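Citrate synthase (Metallosphaera sedula, PDB 6ABW) probably catalyses the condensation of oxaloacetate with acetyl-CoA and water to give citrate and free CoA, a reaction of the tricarboxylic acid cycle. Local coordinates at residues A[209-214]-A[364-369]; A[107-112]-A[221-226]; A[242-247]-A[301-306]. One frame throughout, in Å; residues are numbered along the deposited sequence.

In the fold
Along the chain the segments come in the order 107-112, 209-214, 221-226, 242-247, 301-306 and 364-369. Contacts 1 and 2 alternate, their centres about 20 Å apart, and helix 214-225 links them: it starts at the end of 209-214 and carries most of 221-226 at its C-terminal end. Both also touch the second subunit: between subunits, Asp213 of one copy forms a salt bridge with Lys226 of the other. Contact 3 lies on the far side of the chain's centre from contact 1, their centres about 46 Å apart, and about 31 Å from that of contact 2. This split is consistent with a dimer-forming helical domain and a smaller domain carrying acetyl-CoA.

Contact 1. Residues A[209-214]-A[364-369]; sequences STLSDI and DQHRLI
Ser209 meets His366, Leu368 and Ile369 where the chain leaves helix 342-365 and runs past the end of helix 199-208. The imidazole of His366 gives its NE2 hydrogen to the backbone O of Ser209 at 2.9 Å, with an N-H...O angle of 162°. That oxygen lies close to the ring plane, but the nitrogen approaches it from above the carbonyl plane, 42° out. Over one ring face, offset toward the rim, sits Leu211 CD2, 4.1 Å from His366 NE2. The hydroxyl of Ser209 stands between its own backbone N and carbonyl carbon (chi1 79°), which brings OG within 3.3 Å of Ile369 N for a weak hydrogen bond; its stronger partner is Val206 O, back in the helix. Leu368, poorly ordered, extends its CD1 toward the Ser209 carbonyl and to 4.2 Å from Thr210 CG2. Thr210 turns its hydroxyl to the other copy, bonding to Ala224 O of the second subunit. Leu211, with positive phi, closes helix 199-208 in a Schellman motif, and the departing C-terminal segment packs against this helix end beside the dimer interface.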
loop_
_atom_site.group_PDB
_atom_site.type_symbol
_atom_site.label_atom_id
_atom_site.label_comp_id
_atom_site.label_asym_id
_atom_site.label_seq_id
_atom_site.Cartn_x
_atom_site.Cartn_y
_atom_site.Cartn_z
ATOM N N SER A 209 -7.325 -2.934 8.395
ATOM C CA SER A 209 -8.366 -3.986 8.631
ATOM C C SER A 209 -7.816 -5.403 8.787
ATOM O O SER A 209 -8.504 -6.302 9.302
ATOM C CB SER A 209 -9.440 -3.973 7.523
ATOM O OG SER A 209 -9.061 -4.617 6.290
ATOM N N THR A 210 -6.633 -5.642 8.287
ATOM C CA THR A 210 -5.979 -6.925 8.464
ATOM C C THR A 210 -5.041 -6.929 9.657
ATOM O O THR A 210 -4.340 -7.908 9.871
ATOM C CB THR A 210 -5.159 -7.300 7.209
ATOM O OG1 THR A 210 -4.011 -6.445 7.128
ATOM C CG2 THR A 210 -5.966 -7.174 5.934
ATOM N N LEU A 211 -4.887 -5.771 10.315
ATOM C CA LEU A 211 -4.010 -5.557 11.424
ATOM C C LEU A 211 -2.580 -5.476 11.003
ATOM O O LEU A 211 -1.657 -5.613 11.798
ATOM C CB LEU A 211 -4.279 -6.520 12.612
ATOM C CG LEU A 211 -5.699 -6.452 13.129
ATOM C CD1 LEU A 211 -5.890 -7.469 14.269
ATOM C CD2 LEU A 211 -6.174 -5.076 13.558
ATOM N N SER A 212 -2.358 -5.118 9.741
ATOM C CA SER A 212 -1.009 -4.741 9.298
ATOM C C SER A 212 -0.512 -3.551 10.139
ATOM O O SER A 212 -1.285 -2.690 10.523
ATOM C CB SER A 212 -0.988 -4.452 7.789
ATOM O OG SER A 212 0.387 -4.277 7.386
ATOM N N ASP A 213 0.788 -3.519 10.444
ATOM C CA ASP A 213 1.354 -2.460 11.284
ATOM C C ASP A 213 1.170 -1.037 10.701
ATOM O O ASP A 213 0.940 -0.859 9.515
ATOM C CB ASP A 213 2.804 -2.722 11.593
ATOM C CG ASP A 213 3.704 -2.721 10.349
ATOM O OD1 ASP A 213 4.108 -1.623 9.924
ATOM O OD2 ASP A 213 4.023 -3.781 9.798
ATOM N N ILE A 214 1.170 -0.083 11.602
ATOM C CA ILE A 214 0.955 1.300 11.231
ATOM C C ILE A 214 1.872 1.854 10.136
ATOM O O ILE A 214 1.458 2.679 9.335
ATOM C CB ILE A 214 0.896 2.190 12.511
ATOM C CG1 ILE A 214 0.153 3.465 12.202
ATOM C CG2 ILE A 214 2.290 2.410 13.071
ATOM C CD1 ILE A 214 -0.424 4.140 13.467
ATOM N N ASP A 364 -12.007 1.103 17.399
ATOM C CA ASP A 364 -13.420 1.261 17.647
ATOM C C ASP A 364 -14.215 0.346 16.783
ATOM O O ASP A 364 -15.085 -0.372 17.259
ATOM C CB ASP A 364 -13.803 2.761 17.487
ATOM C CG ASP A 364 -15.304 3.047 17.713
ATOM O OD1 ASP A 364 -15.969 2.345 18.519
ATOM O OD2 ASP A 364 -15.820 4.003 17.089
ATOM N N GLN A 365 -13.860 0.328 15.509
ATOM C CA GLN A 365 -14.787 -0.023 14.417
ATOM C C GLN A 365 -14.089 -0.976 13.454
ATOM O O GLN A 365 -14.314 -0.954 12.232
ATOM C CB GLN A 365 -15.274 1.259 13.701
ATOM C CG GLN A 365 -14.510 2.502 14.132
ATOM C CD GLN A 365 -14.877 3.779 13.411
ATOM O OE1 GLN A 365 -14.165 4.809 13.548
ATOM N NE2 GLN A 365 -16.001 3.745 12.656
ATOM N N HIS A 366 -13.233 -1.818 14.028
ATOM C CA HIS A 366 -12.485 -2.743 13.227
ATOM C C HIS A 366 -13.484 -3.788 12.691
ATOM O O HIS A 366 -14.004 -4.621 13.448
ATOM C CB HIS A 366 -11.353 -3.408 14.012
ATOM C CG HIS A 366 -10.741 -4.537 13.267
ATOM N ND1 HIS A 366 -10.947 -5.852 13.617
ATOM C CD2 HIS A 366 -10.039 -4.555 12.112
ATOM C CE1 HIS A 366 -10.348 -6.634 12.740
ATOM N NE2 HIS A 366 -9.797 -5.872 11.812
ATOM N N ARG A 367 -13.816 -3.651 11.405
ATOM C CA ARG A 367 -14.408 -4.744 10.605
ATOM C C ARG A 367 -13.266 -5.137 9.642
ATOM O O ARG A 367 -12.540 -4.257 9.140
ATOM C CB ARG A 367 -15.697 -4.306 9.835
ATOM C CG ARG A 367 -16.963 -5.165 10.011
ATOM C CD ARG A 367 -18.018 -4.472 10.891
ATOM N NE ARG A 367 -17.503 -4.251 12.254
ATOM C CZ ARG A 367 -17.085 -3.095 12.797
ATOM N NH1 ARG A 367 -17.145 -1.927 12.158
ATOM N NH2 ARG A 367 -16.605 -3.106 14.035
ATOM N N LEU A 368 -13.078 -6.444 9.434
ATOM C CA LEU A 368 -12.164 -6.946 8.402
ATOM C C LEU A 368 -12.802 -6.676 7.029
ATOM O O LEU A 368 -13.963 -7.050 6.809
ATOM C CB LEU A 368 -11.889 -8.446 8.589
ATOM C CG LEU A 368 -11.011 -9.158 7.546
ATOM C CD1 LEU A 368 -9.654 -8.476 7.419
ATOM C CD2 LEU A 368 -10.893 -10.645 7.900
ATOM N N ILE A 369 -12.056 -6.033 6.117
ATOM C CA ILE A 369 -12.642 -5.569 4.840
ATOM C C ILE A 369 -12.670 -6.762 3.818
ATOM O O ILE A 369 -11.617 -7.355 3.473
ATOM C CB ILE A 369 -12.032 -4.199 4.348
ATOM C CG1 ILE A 369 -12.578 -3.045 5.230
ATOM C CG2 ILE A 369 -12.370 -3.944 2.887
ATOM C CD1 ILE A 369 -11.871 -1.699 5.157
#

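Contact 2. Residues A[107-112]-A[221-226]; sequences MMETAF and ALAALK
Lys226 NZ is gripped by three groups: a water that it shares with Glu109 across the contact, Asp213 OD2 of the second subunit in a salt bridge, and Ser116 OG of that same subunit. The water accepts from Lys226 NZ at 2.8 Å and donates to Glu109 OE1 at 2.9 Å. Direct contact is absent, since Glu109 OE1 and Lys226 NZ stand 5.0 Å apart, but two carboxylates so near would probably favour the charged form of the lysine. Glu109 reaches this place with CG anti to the backbone N (chi1 -177°) and its chain extended beyond. Its other oxygen, OE2, lies against CA and CB of Ala223, 3.3 Å from Ala223 CB, and takes part in a hydrogen bond with Ser216 OG of the second subunit.

The two helices run antiparallel, at 167° between their short axes and 9.1 Å apart. Such a pair, with the second subunit lying against it, is consistent with the sandwich of antiparallel helices through which citrate synthases dimerise.

Leu222 points its side chain at the other helix. Its CD1 lies 3.9 Å from Glu109 N, against the helix backbone itself, while its CB faces Glu109 CB. CD2 points to Met108, whose terminal methyl is swung round by a bend at chi3 (58°), putting Met108 CE 3.8 Å from Leu222 CD2. The two side chains are roughly perpendicular. Leu222 CD1 also approaches the ring of Phe112 obliquely, 4.0 Å from CD1 of that ring. Beyond Leu222, Met108 packs on Ala347 of helix 342-365 and Phe112 on Leu135 of helix 128-151.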
loop_
_atom_site.group_PDB
_atom_site.type_symbol
_atom_site.label_atom_id
_atom_site.label_comp_id
_atom_site.label_asym_id
_atom_site.label_seq_id
_atom_site.Cartn_x
_atom_site.Cartn_y
_atom_site.Cartn_z
ATOM N N MET A 107 9.901 7.407 -3.412
ATOM C CA MET A 107 11.016 7.238 -2.508
ATOM C C MET A 107 10.546 7.137 -1.046
ATOM O O MET A 107 11.036 6.320 -0.260
ATOM C CB MET A 107 11.987 8.400 -2.710
ATOM C CG MET A 107 12.529 8.448 -4.111
ATOM S SD MET A 107 13.646 9.859 -4.404
ATOM C CE MET A 107 14.886 9.463 -3.298
ATOM N N MET A 108 9.590 7.973 -0.650
ATOM C CA MET A 108 8.981 7.842 0.652
ATOM C C MET A 108 8.346 6.470 0.856
ATOM O O MET A 108 8.438 5.911 1.926
ATOM C CB MET A 108 7.906 8.918 0.889
ATOM C CG MET A 108 8.357 10.340 0.901
ATOM S SD MET A 108 6.931 11.422 1.327
ATOM C CE MET A 108 6.380 10.909 2.827
ATOM N N GLU A 109 7.608 5.968 -0.119
ATOM C CA GLU A 109 6.950 4.694 -0.075
ATOM C C GLU A 109 7.985 3.589 0.228
ATOM O O GLU A 109 7.751 2.711 1.116
ATOM C CB GLU A 109 6.211 4.452 -1.407
ATOM C CG GLU A 109 5.408 3.198 -1.524
ATOM C CD GLU A 109 5.167 2.774 -2.970
ATOM O OE1 GLU A 109 6.153 2.544 -3.714
ATOM O OE2 GLU A 109 4.036 2.553 -3.369
ATOM N N THR A 110 9.144 3.666 -0.410
ATOM C CA THR A 110 10.167 2.668 -0.259
ATOM C C THR A 110 10.770 2.733 1.146
ATOM O O THR A 110 10.919 1.731 1.836
ATOM C CB THR A 110 11.221 2.820 -1.346
ATOM O OG1 THR A 110 10.588 2.736 -2.623
ATOM C CG2 THR A 110 12.255 1.710 -1.260
ATOM N N ALA A 111 11.076 3.944 1.586
ATOM C CA ALA A 111 11.575 4.157 2.934
ATOM C C ALA A 111 10.615 3.732 4.023
ATOM O O ALA A 111 10.988 3.054 4.943
ATOM C CB ALA A 111 12.017 5.587 3.095
ATOM N N PHE A 112 9.323 3.980 3.846
ATOM C CA PHE A 112 8.321 3.544 4.823
ATOM C C PHE A 112 8.140 2.033 4.801
ATOM O O PHE A 112 7.855 1.471 5.858
ATOM C CB PHE A 112 6.996 4.291 4.646
ATOM C CG PHE A 112 6.926 5.488 5.490
ATOM C CD1 PHE A 112 7.500 6.664 5.118
ATOM C CD2 PHE A 112 6.398 5.365 6.796
ATOM C CE1 PHE A 112 7.499 7.757 5.994
ATOM C CE2 PHE A 112 6.420 6.443 7.684
ATOM C CZ PHE A 112 7.001 7.619 7.295
ATOM N N ALA A 221 -1.068 4.152 1.939
ATOM C CA ALA A 221 -1.452 5.526 1.702
ATOM C C ALA A 221 -0.594 6.218 0.699
ATOM O O ALA A 221 -1.101 6.864 -0.255
ATOM C CB ALA A 221 -1.535 6.304 3.016
ATOM N N LEU A 222 0.726 6.049 0.841
ATOM C CA LEU A 222 1.642 6.605 -0.120
ATOM C C LEU A 222 1.601 6.022 -1.509
ATOM O O LEU A 222 1.744 6.747 -2.491
ATOM C CB LEU A 222 3.059 6.510 0.420
ATOM C CG LEU A 222 3.370 7.341 1.689
ATOM C CD1 LEU A 222 4.646 6.779 2.279
ATOM C CD2 LEU A 222 3.530 8.834 1.422
ATOM N N ALA A 223 1.348 4.717 -1.587
ATOM C CA ALA A 223 1.098 4.046 -2.866
ATOM C C ALA A 223 -0.074 4.687 -3.604
ATOM O O ALA A 223 -0.000 4.953 -4.801
ATOM C CB ALA A 223 0.816 2.544 -2.674
ATOM N N ALA A 224 -1.157 4.959 -2.904
ATOM C CA ALA A 224 -2.286 5.643 -3.507
ATOM C C ALA A 224 -2.021 7.130 -3.847
ATOM O O ALA A 224 -2.391 7.616 -4.935
ATOM C CB ALA A 224 -3.497 5.551 -2.571
ATOM N N LEU A 225 -1.277 7.823 -2.998
ATOM C CA LEU A 225 -0.920 9.227 -3.195
ATOM C C LEU A 225 -0.014 9.400 -4.422
ATOM O O LEU A 225 0.004 10.458 -5.034
ATOM C CB LEU A 225 -0.220 9.701 -1.913
ATOM C CG LEU A 225 0.122 11.198 -1.941
ATOM C CD1 LEU A 225 -1.109 12.096 -2.096
ATOM C CD2 LEU A 225 0.880 11.615 -0.713
ATOM N N LYS A 226 0.747 8.371 -4.802
ATOM C CA LYS A 226 1.595 8.470 -5.933
ATOM C C LYS A 226 0.776 8.654 -7.243
ATOM O O LYS A 226 1.315 9.234 -8.217
ATOM C CB LYS A 226 2.512 7.242 -6.031
ATOM C CG LYS A 226 3.710 7.468 -6.865
ATOM C CD LYS A 226 4.542 6.175 -6.843
ATOM C CE LYS A 226 5.402 6.124 -8.065
ATOM N NZ LYS A 226 6.068 4.817 -8.159
HETATM O O HOH W 1 7.502 3.930 -5.884
#

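Contact 3. Residues A[242-247]-A[301-306]; sequences VEIGEP and FEIAQK
The chain leaves helix 233-244 at Gly245, with positive phi (83°), and then passes over helix 295-315, bringing Pro247 CA to 4.8 Å from Ile303 CA. At these backbone angles a CB at Gly245 would collide with the carbonyl O of Ile244, so the turn suits glycine. Glu246 N returns a weak hydrogen bond to Ile244 O.

Ile303 carries most of the contact, and each of its branches has its own partner. CG2 faces Ile244, 3.6 Å from Ile244 CD1 and 3.9 Å from Ile244 CG2; the two side chains lie alongside, running opposite ways. The other branch is set by chi1 (-69°), which puts CG1 anti to the carbonyl carbon and beside the backbone N. From there Ile303 CG1 touches the start of Pro247, 3.7 Å from its N, and CD1 reaches on beneath the peptide joining Gly245 to Glu246, 3.8 Å from Glu246 N. An alanine here would probably open a gap beneath this turn, taking from Ile244 CD1 and from the peptide between Gly245 and Glu246 the methyl groups they rest on.

Nearer the surface, the Pro247 ring crosses the side chain of Glu302 obliquely. Its CG rests 3.8 Å from Glu302 OE1, a van der Waals contact of the carboxylate oxygen with the ring, and also faces Glu302 CB. Thr250 of helix 250-260 touches both isoleucines, and Lys306 makes a salt bridge to Glu251 of that helix.

The side chain of Ile244 is about 7 Å from that of Leu265, an acetyl-CoA-binding residue, and about 13 Å from the bound acetyl-CoA. The packing thus holds the end of helix 233-244 and the turn after it on helix 295-315, at some distance from the bound cofactor, consistent with the small domain of the citrate synthase fold.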
loop_
_atom_site.group_PDB
_atom_site.type_symbol
_atom_site.label_atom_id
_atom_site.label_comp_id
_atom_site.label_asym_id
_atom_site.label_seq_id
_atom_site.Cartn_x
_atom_site.Cartn_y
_atom_site.Cartn_z
ATOM N N VAL A 242 4.910 29.146 -12.708
ATOM C CA VAL A 242 6.180 28.958 -13.367
ATOM C C VAL A 242 6.093 29.236 -14.876
ATOM O O VAL A 242 6.929 29.952 -15.419
ATOM C CB VAL A 242 6.720 27.553 -13.139
ATOM C CG1 VAL A 242 8.028 27.331 -13.952
ATOM C CG2 VAL A 242 6.944 27.315 -11.658
ATOM N N GLU A 243 5.027 28.782 -15.486
ATOM C CA GLU A 243 4.776 28.992 -16.885
ATOM C C GLU A 243 4.552 30.483 -17.211
ATOM O O GLU A 243 4.988 30.986 -18.255
ATOM C CB GLU A 243 3.560 28.146 -17.255
ATOM C CG GLU A 243 3.117 28.135 -18.708
ATOM C CD GLU A 243 2.140 26.987 -18.925
ATOM O OE1 GLU A 243 2.542 25.823 -18.663
ATOM O OE2 GLU A 243 0.966 27.243 -19.255
ATOM N N ILE A 244 3.849 31.166 -16.335
ATOM C CA ILE A 244 3.639 32.620 -16.476
ATOM C C ILE A 244 4.997 33.351 -16.377
ATOM O O ILE A 244 5.304 34.202 -17.241
ATOM C CB ILE A 244 2.610 33.140 -15.461
ATOM C CG1 ILE A 244 1.242 32.561 -15.756
ATOM C CG2 ILE A 244 2.572 34.665 -15.455
ATOM C CD1 ILE A 244 0.292 32.656 -14.602
ATOM N N GLY A 245 5.837 32.995 -15.410
ATOM C CA GLY A 245 7.206 33.492 -15.375
ATOM C C GLY A 245 7.412 34.836 -14.761
ATOM O O GLY A 245 8.258 34.988 -13.903
ATOM N N GLU A 246 6.619 35.834 -15.145
ATOM C CA GLU A 246 6.755 37.236 -14.675
ATOM C C GLU A 246 5.352 37.824 -14.441
ATOM O O GLU A 246 4.442 37.495 -15.221
ATOM C CB GLU A 246 7.438 38.093 -15.739
ATOM C CG GLU A 246 8.825 37.640 -16.128
ATOM C CD GLU A 246 9.845 37.819 -15.001
ATOM O OE1 GLU A 246 9.572 38.639 -14.101
ATOM O OE2 GLU A 246 10.931 37.150 -14.998
ATOM N N PRO A 247 5.171 38.604 -13.377
ATOM C CA PRO A 247 3.833 39.102 -13.062
ATOM C C PRO A 247 3.085 39.851 -14.183
ATOM O O PRO A 247 1.845 39.720 -14.346
ATOM C CB PRO A 247 4.078 40.090 -11.901
ATOM C CG PRO A 247 5.300 39.553 -11.243
ATOM C CD PRO A 247 6.157 39.014 -12.341
ATOM N N PHE A 301 4.692 34.646 -5.781
ATOM C CA PHE A 301 3.663 35.111 -4.888
ATOM C C PHE A 301 2.862 36.207 -5.594
ATOM O O PHE A 301 1.653 36.167 -5.606
ATOM C CB PHE A 301 4.184 35.642 -3.540
ATOM C CG PHE A 301 3.109 36.241 -2.684
ATOM C CD1 PHE A 301 2.186 35.433 -2.039
ATOM C CD2 PHE A 301 2.962 37.620 -2.570
ATOM C CE1 PHE A 301 1.164 35.948 -1.234
ATOM C CE2 PHE A 301 1.886 38.165 -1.827
ATOM C CZ PHE A 301 1.003 37.327 -1.145
ATOM N N GLU A 302 3.572 37.091 -6.303
ATOM C CA GLU A 302 2.908 38.185 -7.053
ATOM C C GLU A 302 2.113 37.650 -8.199
ATOM O O GLU A 302 1.025 38.108 -8.448
ATOM C CB GLU A 302 3.942 39.210 -7.548
ATOM C CG GLU A 302 4.568 39.940 -6.357
ATOM C CD GLU A 302 5.491 41.114 -6.729
ATOM O OE1 GLU A 302 5.641 41.386 -7.960
ATOM O OE2 GLU A 302 6.072 41.749 -5.777
ATOM N N ILE A 303 2.632 36.648 -8.903
ATOM C CA ILE A 303 1.854 36.018 -9.978
ATOM C C ILE A 303 0.612 35.320 -9.402
ATOM O O ILE A 303 -0.484 35.448 -9.924
ATOM C CB ILE A 303 2.690 35.004 -10.761
ATOM C CG1 ILE A 303 3.783 35.719 -11.577
ATOM C CG2 ILE A 303 1.772 34.190 -11.655
ATOM C CD1 ILE A 303 4.949 34.806 -11.893
ATOM N N ALA A 304 0.795 34.571 -8.303
ATOM C CA ALA A 304 -0.363 33.875 -7.683
ATOM C C ALA A 304 -1.436 34.849 -7.251
ATOM O O ALA A 304 -2.627 34.613 -7.497
ATOM C CB ALA A 304 0.093 33.125 -6.440
ATOM N N GLN A 305 -1.007 35.951 -6.651
ATOM C CA GLN A 305 -1.972 36.938 -6.175
ATOM C C GLN A 305 -2.802 37.552 -7.360
ATOM O O GLN A 305 -4.026 37.725 -7.265
ATOM C CB GLN A 305 -1.303 37.994 -5.265
ATOM C CG GLN A 305 -2.274 39.046 -4.753
ATOM C CD GLN A 305 -1.952 39.570 -3.334
ATOM O OE1 GLN A 305 -2.866 39.780 -2.521
ATOM N NE2 GLN A 305 -0.668 39.726 -3.033
ATOM N N LYS A 306 -2.138 37.825 -8.459
ATOM C CA LYS A 306 -2.824 38.352 -9.650
ATOM C C LYS A 306 -3.768 37.311 -10.248
ATOM O O LYS A 306 -4.919 37.623 -10.617
ATOM C CB LYS A 306 -1.786 38.740 -10.699
ATOM C CG LYS A 306 -2.377 39.413 -11.919
ATOM C CD LYS A 306 -3.427 40.527 -11.626
ATOM C CE LYS A 306 -3.900 41.165 -12.938
ATOM N NZ LYS A 306 -4.649 42.429 -12.665
#